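Phosphopantetheine adenylyltransferase (Archaeoglobus fulgidus, PDB 3DO8) probably transfers an adenylyl group reversibly from ATP to 4'-phosphopantetheine, giving dephospho-CoA and pyrophosphate in coenzyme A biosynthesis. Local coordinates at residues Met1-Leu5 against Val85-Val91; Tyr79-Leu83 against Lys102-Lys106. All coordinates share one frame; numbering follows the deposited sequence.

Contact 1 (Met1-Leu5 against Val85-Val91); sequences MKVAL and VDFEYLV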
loop_
_atom_site.group_PDB
_atom_site.type_symbol
_atom_site.label_atom_id
_atom_site.label_comp_id
_atom_site.label_asym_id
_atom_site.label_seq_id
_atom_site.Cartn_x
_atom_site.Cartn_y
_atom_site.Cartn_z
ATOM N N MET A 1 -8.526 -15.483 1.391
ATOM C CA MET A 1 -7.307 -15.086 2.112
ATOM C C MET A 1 -7.101 -13.570 1.928
ATOM O O MET A 1 -7.290 -13.066 0.850
ATOM C CB MET A 1 -6.200 -15.934 1.506
ATOM C CG MET A 1 -5.332 -16.534 2.495
ATOM S SD MET A 1 -4.364 -15.106 2.912
ATOM C CE MET A 1 -3.847 -15.541 4.559
ATOM N N LYS A 2 -6.764 -12.807 2.964
ATOM C CA LYS A 2 -6.966 -11.413 2.843
ATOM C C LYS A 2 -5.820 -10.858 1.955
ATOM O O LYS A 2 -6.108 -10.146 0.992
ATOM C CB LYS A 2 -7.094 -10.658 4.191
ATOM C CG LYS A 2 -7.785 -9.330 4.043
ATOM C CD LYS A 2 -8.154 -8.724 5.383
ATOM C CE LYS A 2 -8.671 -7.316 5.240
ATOM N NZ LYS A 2 -10.143 -7.294 5.157
ATOM N N VAL A 3 -4.546 -11.175 2.268
ATOM C CA VAL A 3 -3.419 -10.454 1.626
ATOM C C VAL A 3 -2.321 -11.417 1.142
ATOM O O VAL A 3 -1.869 -12.279 1.911
ATOM C CB VAL A 3 -2.762 -9.440 2.588
ATOM C CG1 VAL A 3 -1.647 -8.681 1.861
ATOM C CG2 VAL A 3 -3.788 -8.497 3.191
ATOM N N ALA A 4 -1.904 -11.255 -0.119
ATOM C CA ALA A 4 -0.769 -11.932 -0.744
ATOM C C ALA A 4 0.467 -11.044 -0.801
ATOM O O ALA A 4 0.356 -9.879 -1.096
ATOM C CB ALA A 4 -1.111 -12.330 -2.132
ATOM N N LEU A 5 1.612 -11.627 -0.471
ATOM C CA LEU A 5 2.913 -11.006 -0.556
ATOM C C LEU A 5 3.878 -12.113 -0.941
ATOM O O LEU A 5 3.789 -13.190 -0.425
ATOM C CB LEU A 5 3.344 -10.469 0.833
ATOM C CG LEU A 5 4.769 -10.005 1.023
ATOM C CD1 LEU A 5 5.104 -8.846 0.087
ATOM C CD2 LEU A 5 4.966 -9.622 2.442
ATOM N N VAL A 85 -6.312 -18.834 -5.507
ATOM C CA VAL A 85 -6.856 -18.297 -4.262
ATOM C C VAL A 85 -7.369 -16.900 -4.487
ATOM O O VAL A 85 -6.760 -16.111 -5.249
ATOM C CB VAL A 85 -5.767 -18.276 -3.161
ATOM C CG1 VAL A 85 -6.287 -17.609 -1.836
ATOM C CG2 VAL A 85 -5.210 -19.664 -2.919
ATOM N N ASP A 86 -8.456 -16.555 -3.800
ATOM C CA ASP A 86 -9.004 -15.224 -3.869
ATOM C C ASP A 86 -8.341 -14.454 -2.733
ATOM O O ASP A 86 -8.415 -14.864 -1.539
ATOM C CB ASP A 86 -10.531 -15.176 -3.762
ATOM C CG ASP A 86 -11.243 -15.748 -4.996
ATOM O OD1 ASP A 86 -10.674 -15.738 -6.109
ATOM O OD2 ASP A 86 -12.404 -16.205 -4.856
ATOM N N PHE A 87 -7.589 -13.445 -3.119
ATOM C CA PHE A 87 -6.982 -12.487 -2.211
ATOM C C PHE A 87 -7.686 -11.151 -2.384
ATOM O O PHE A 87 -8.085 -10.784 -3.503
ATOM C CB PHE A 87 -5.486 -12.289 -2.545
ATOM C CG PHE A 87 -4.641 -13.491 -2.291
ATOM C CD1 PHE A 87 -4.237 -13.810 -1.003
ATOM C CD2 PHE A 87 -4.207 -14.294 -3.344
ATOM C CE1 PHE A 87 -3.461 -14.926 -0.761
ATOM C CE2 PHE A 87 -3.415 -15.406 -3.111
ATOM C CZ PHE A 87 -3.044 -15.729 -1.812
ATOM N N GLU A 88 -7.816 -10.413 -1.292
ATOM C CA GLU A 88 -8.333 -9.053 -1.376
ATOM C C GLU A 88 -7.269 -8.047 -1.872
ATOM O O GLU A 88 -7.565 -7.187 -2.698
ATOM C CB GLU A 88 -8.878 -8.607 -0.024
ATOM C CG GLU A 88 -9.558 -7.271 -0.059
ATOM C CD GLU A 88 -10.387 -6.988 1.212
ATOM O OE1 GLU A 88 -10.591 -7.921 2.036
ATOM O OE2 GLU A 88 -10.831 -5.835 1.392
ATOM N N TYR A 89 -6.051 -8.163 -1.344
ATOM C CA TYR A 89 -4.945 -7.261 -1.659
ATOM C C TYR A 89 -3.725 -8.114 -2.037
ATOM O O TYR A 89 -3.501 -9.180 -1.454
ATOM C CB TYR A 89 -4.569 -6.415 -0.424
ATOM C CG TYR A 89 -5.609 -5.378 -0.047
ATOM C CD1 TYR A 89 -5.895 -4.323 -0.894
ATOM C CD2 TYR A 89 -6.305 -5.462 1.158
ATOM C CE1 TYR A 89 -6.814 -3.366 -0.560
ATOM C CE2 TYR A 89 -7.262 -4.512 1.494
ATOM C CZ TYR A 89 -7.502 -3.458 0.622
ATOM O OH TYR A 89 -8.431 -2.452 0.893
ATOM N N LEU A 90 -2.933 -7.578 -2.957
ATOM C CA LEU A 90 -1.646 -8.127 -3.336
ATOM C C LEU A 90 -0.642 -6.999 -3.170
ATOM O O LEU A 90 -0.734 -5.966 -3.859
ATOM C CB LEU A 90 -1.678 -8.589 -4.793
ATOM C CG LEU A 90 -0.369 -9.075 -5.470
ATOM C CD1 LEU A 90 0.430 -10.115 -4.672
ATOM C CD2 LEU A 90 -0.673 -9.551 -6.934
ATOM N N VAL A 91 0.262 -7.172 -2.218
ATOM C CA VAL A 91 1.231 -6.160 -1.836
ATOM C C VAL A 91 2.530 -6.458 -2.578
ATOM O O VAL A 91 3.067 -7.564 -2.465
ATOM C CB VAL A 91 1.495 -6.129 -0.307
ATOM C CG1 VAL A 91 2.676 -5.155 -0.005
ATOM C CG2 VAL A 91 0.219 -5.714 0.411
#

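Contact 2 (Tyr79-Leu83 against Lys102-Lys106); sequences YGKTL and KINQK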
loop_
_atom_site.group_PDB
_atom_site.type_symbol
_atom_site.label_atom_id
_atom_site.label_comp_id
_atom_site.label_asym_id
_atom_site.label_seq_id
_atom_site.Cartn_x
_atom_site.Cartn_y
_atom_site.Cartn_z
ATOM N N TYR A 79 3.318 -17.194 -10.607
ATOM C CA TYR A 79 2.085 -16.722 -10.022
ATOM C C TYR A 79 1.869 -17.153 -8.599
ATOM O O TYR A 79 0.955 -16.640 -7.937
ATOM C CB TYR A 79 0.891 -17.258 -10.806
ATOM C CG TYR A 79 0.852 -16.758 -12.207
ATOM C CD1 TYR A 79 0.120 -15.627 -12.539
ATOM C CD2 TYR A 79 1.559 -17.398 -13.212
ATOM C CE1 TYR A 79 0.101 -15.172 -13.826
ATOM C CE2 TYR A 79 1.547 -16.937 -14.495
ATOM C CZ TYR A 79 0.817 -15.820 -14.806
ATOM O OH TYR A 79 0.780 -15.392 -16.114
ATOM N N GLY A 80 2.644 -18.127 -8.139
ATOM C CA GLY A 80 2.340 -18.780 -6.860
ATOM C C GLY A 80 0.922 -19.275 -6.895
ATOM O O GLY A 80 0.516 -19.926 -7.863
ATOM N N LYS A 81 0.164 -18.939 -5.853
ATOM C CA LYS A 81 -1.235 -19.329 -5.745
ATOM C C LYS A 81 -2.219 -18.252 -6.218
ATOM O O LYS A 81 -3.427 -18.388 -6.057
ATOM C CB LYS A 81 -1.590 -19.656 -4.290
ATOM C CG LYS A 81 -0.856 -20.829 -3.646
ATOM C CD LYS A 81 -1.485 -21.096 -2.263
ATOM C CE LYS A 81 -1.246 -19.927 -1.226
ATOM N NZ LYS A 81 -2.388 -19.732 -0.231
ATOM N N THR A 82 -1.710 -17.179 -6.797
ATOM C CA THR A 82 -2.547 -16.010 -7.017
ATOM C C THR A 82 -3.529 -16.123 -8.174
ATOM O O THR A 82 -4.339 -15.248 -8.349
ATOM C CB THR A 82 -1.700 -14.743 -7.245
ATOM O OG1 THR A 82 -0.947 -14.915 -8.440
ATOM C CG2 THR A 82 -0.794 -14.437 -6.034
ATOM N N LEU A 83 -3.495 -17.214 -8.963
ATOM C CA LEU A 83 -4.529 -17.431 -9.971
ATOM C C LEU A 83 -5.648 -18.314 -9.457
ATOM O O LEU A 83 -6.626 -18.530 -10.151
ATOM C CB LEU A 83 -3.932 -18.068 -11.228
ATOM C CG LEU A 83 -2.900 -17.234 -11.966
ATOM C CD1 LEU A 83 -2.438 -17.929 -13.224
ATOM C CD2 LEU A 83 -3.428 -15.835 -12.255
ATOM N N LYS A 102 0.157 -8.561 -14.464
ATOM C CA LYS A 102 0.018 -9.829 -15.220
ATOM C C LYS A 102 -0.923 -10.822 -14.499
ATOM O O LYS A 102 -1.771 -11.496 -15.132
ATOM C CB LYS A 102 1.393 -10.459 -15.497
ATOM C CG LYS A 102 1.376 -11.759 -16.260
ATOM C CD LYS A 102 0.927 -11.562 -17.661
ATOM C CE LYS A 102 1.403 -12.700 -18.560
ATOM N NZ LYS A 102 1.040 -12.413 -19.967
ATOM N N ILE A 103 -0.741 -10.918 -13.193
ATOM C CA ILE A 103 -1.624 -11.725 -12.343
ATOM C C ILE A 103 -3.107 -11.342 -12.573
ATOM O O ILE A 103 -3.946 -12.205 -12.812
ATOM C CB ILE A 103 -1.216 -11.663 -10.865
ATOM C CG1 ILE A 103 0.091 -12.470 -10.621
ATOM C CG2 ILE A 103 -2.349 -12.158 -9.973
ATOM C CD1 ILE A 103 0.862 -12.147 -9.323
ATOM N N ASN A 104 -3.424 -10.045 -12.530
ATOM C CA ASN A 104 -4.812 -9.626 -12.721
ATOM C C ASN A 104 -5.288 -9.880 -14.151
ATOM O O ASN A 104 -6.438 -10.247 -14.358
ATOM C CB ASN A 104 -5.032 -8.162 -12.330
ATOM C CG ASN A 104 -5.359 -8.013 -10.863
ATOM O OD1 ASN A 104 -5.776 -9.011 -10.211
ATOM N ND2 ASN A 104 -5.230 -6.802 -10.334
ATOM N N GLN A 105 -4.385 -9.746 -15.129
ATOM C CA GLN A 105 -4.756 -10.003 -16.538
ATOM C C GLN A 105 -5.170 -11.454 -16.694
ATOM O O GLN A 105 -6.239 -11.760 -17.275
ATOM C CB GLN A 105 -3.612 -9.670 -17.484
ATOM C CG GLN A 105 -3.408 -8.203 -17.636
ATOM C CD GLN A 105 -2.112 -7.833 -18.319
ATOM O OE1 GLN A 105 -1.322 -8.698 -18.718
ATOM N NE2 GLN A 105 -1.883 -6.529 -18.461
ATOM N N LYS A 106 -4.359 -12.344 -16.107
ATOM C CA LYS A 106 -4.657 -13.780 -16.179
ATOM C C LYS A 106 -5.887 -14.157 -15.364
ATOM O O LYS A 106 -6.662 -15.024 -15.771
ATOM C CB LYS A 106 -3.470 -14.640 -15.759
ATOM C CG LYS A 106 -2.350 -14.609 -16.734
ATOM C CD LYS A 106 -2.729 -15.414 -17.956
ATOM C CE LYS A 106 -1.770 -15.240 -19.042
ATOM N NZ LYS A 106 -2.336 -15.912 -20.246
#

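Contact 1 (Met1-Leu5 against Val85-Val91)
Strands 3-7 and 89-92 are neighbours in the five-stranded parallel sheet (order 3-2-1-4-5) of this nucleotidyltransferase, and M1-L5 runs alongside F87-V91, with V3 opposite Y89 and A4 opposite L90. A4 is the central link: its N donates to Y89 O at 2.9 Å, and V91 N returns an almost straight bond (170°) to A4 O. Two residues earlier K2 O takes two donors, Y89 N close to the line of the carbonyl and E88 N from above the carbonyl plane, while before the strands proper M1 N donates to D86 O at 3.0 Å.

On the side of the sheet that carries A4 and L90, the methyl of A4 sits over the middle of the F87 ring, CB 3.5 Å from the ring centroid in a CH-pi contact. V85 CG1 covers the opposite face nearer the rim, and M1 SD lies at the ring edge, 5.0 Å from the centroid, as a Met-aromatic contact. With CG anti to its carbonyl carbon (chi1 -67°), the F87 ring is laid beneath A4. An alanine in place of F87 would probably open a gap between A4 CB and V85 CG1 and leave the M1 sulfur without its aromatic partner. L90 CD1 touches A4 CB at 3.7 Å, whereas V3 CG1 meets V91 CG2 on the other side, which helix 14-27 covers.

At the outer end K2 NZ reaches E88 OE1 at 3.2 Å, from above the carboxylate plane. E88 OE2 has a second partner in K18 of the second subunit, and Y89 OH hydrogen-bonds to D21 of that subunit. The carboxylate is thus shared by two lysines, one from each subunit, which would be expected to stabilise its negative charge and join the strand pairing to the dimer interface.

Contact 2 (Tyr79-Leu83 against Lys102-Lys106)
I103 and K106 receive the side chains of Y79, T82 and L83 in a contact made by van der Waals packing. The aliphatic branch of I103 slides past the Y79 ring in the opposite direction, bringing CG1 to 3.7 Å from Y79 CD1. Past the ring, at its hydroxyl, K106 CG comes within 3.3 Å of Y79 OH, and the methylenes of K102 approach the same hydroxyl, CG at 3.7 Å. The phenol end is therefore set against the aliphatic parts of two lysines one helical turn apart, while the K106 ammonium group continues to a salt bridge with E109. T82 crosses I103 at about a right angle, its OG1 3.4 Å from I103 CD1. L83 CD2 rests on K106 CB at 3.7 Å.

The loop's own bonds and packing set these groups in position. Y79 to T82 forms a type II' beta turn, in which Y79 O accepts both T82 N and T82 OG1; the hydroxyl bond is short, 2.6 Å, and lies in the carbonyl plane on a lone pair. T82 OG1 stands between its backbone N and carbonyl carbon (chi1 64°), the rotation that turns it back to Y79 O. L83 CD1 lies 3.5 Å above one face of the Y79 ring, offset toward its rim. Farther out, N77 OD1 accepts from Y79 N, and R107, on helix 97-110 one residue beyond K106, donates to T82 O.

Here a connection between two strands is packed on a helix flanking the sheet, as in the layered alpha/beta Rossmann-like architecture of the cytidylyltransferase-like family: the loop from strand 71-75 to strand 89-92 folds against helix 97-110.

How the contacts relate
From the N terminus, strand 3-7 comes first in the chain and takes the middle place in the sheet, and contact 1 closes the long excursion through strands 31-36 and 71-75 by bringing 85-91 back beside it. The loop 79-83 lies just before that return, and contact 2 closes a much shorter loop, through strand 89-92 to helix 97-110. The segments alternate along the chain, so the two closures cross rather than nest. Their centres are about 11 Å apart, and they touch: L90 CD2 packs on I103 CD1 at 3.8 Å, and F87 CE2 lies 4.0 Å from T82 CG2. Together they tie the sheet to the connecting loop and the helix over one of its sides.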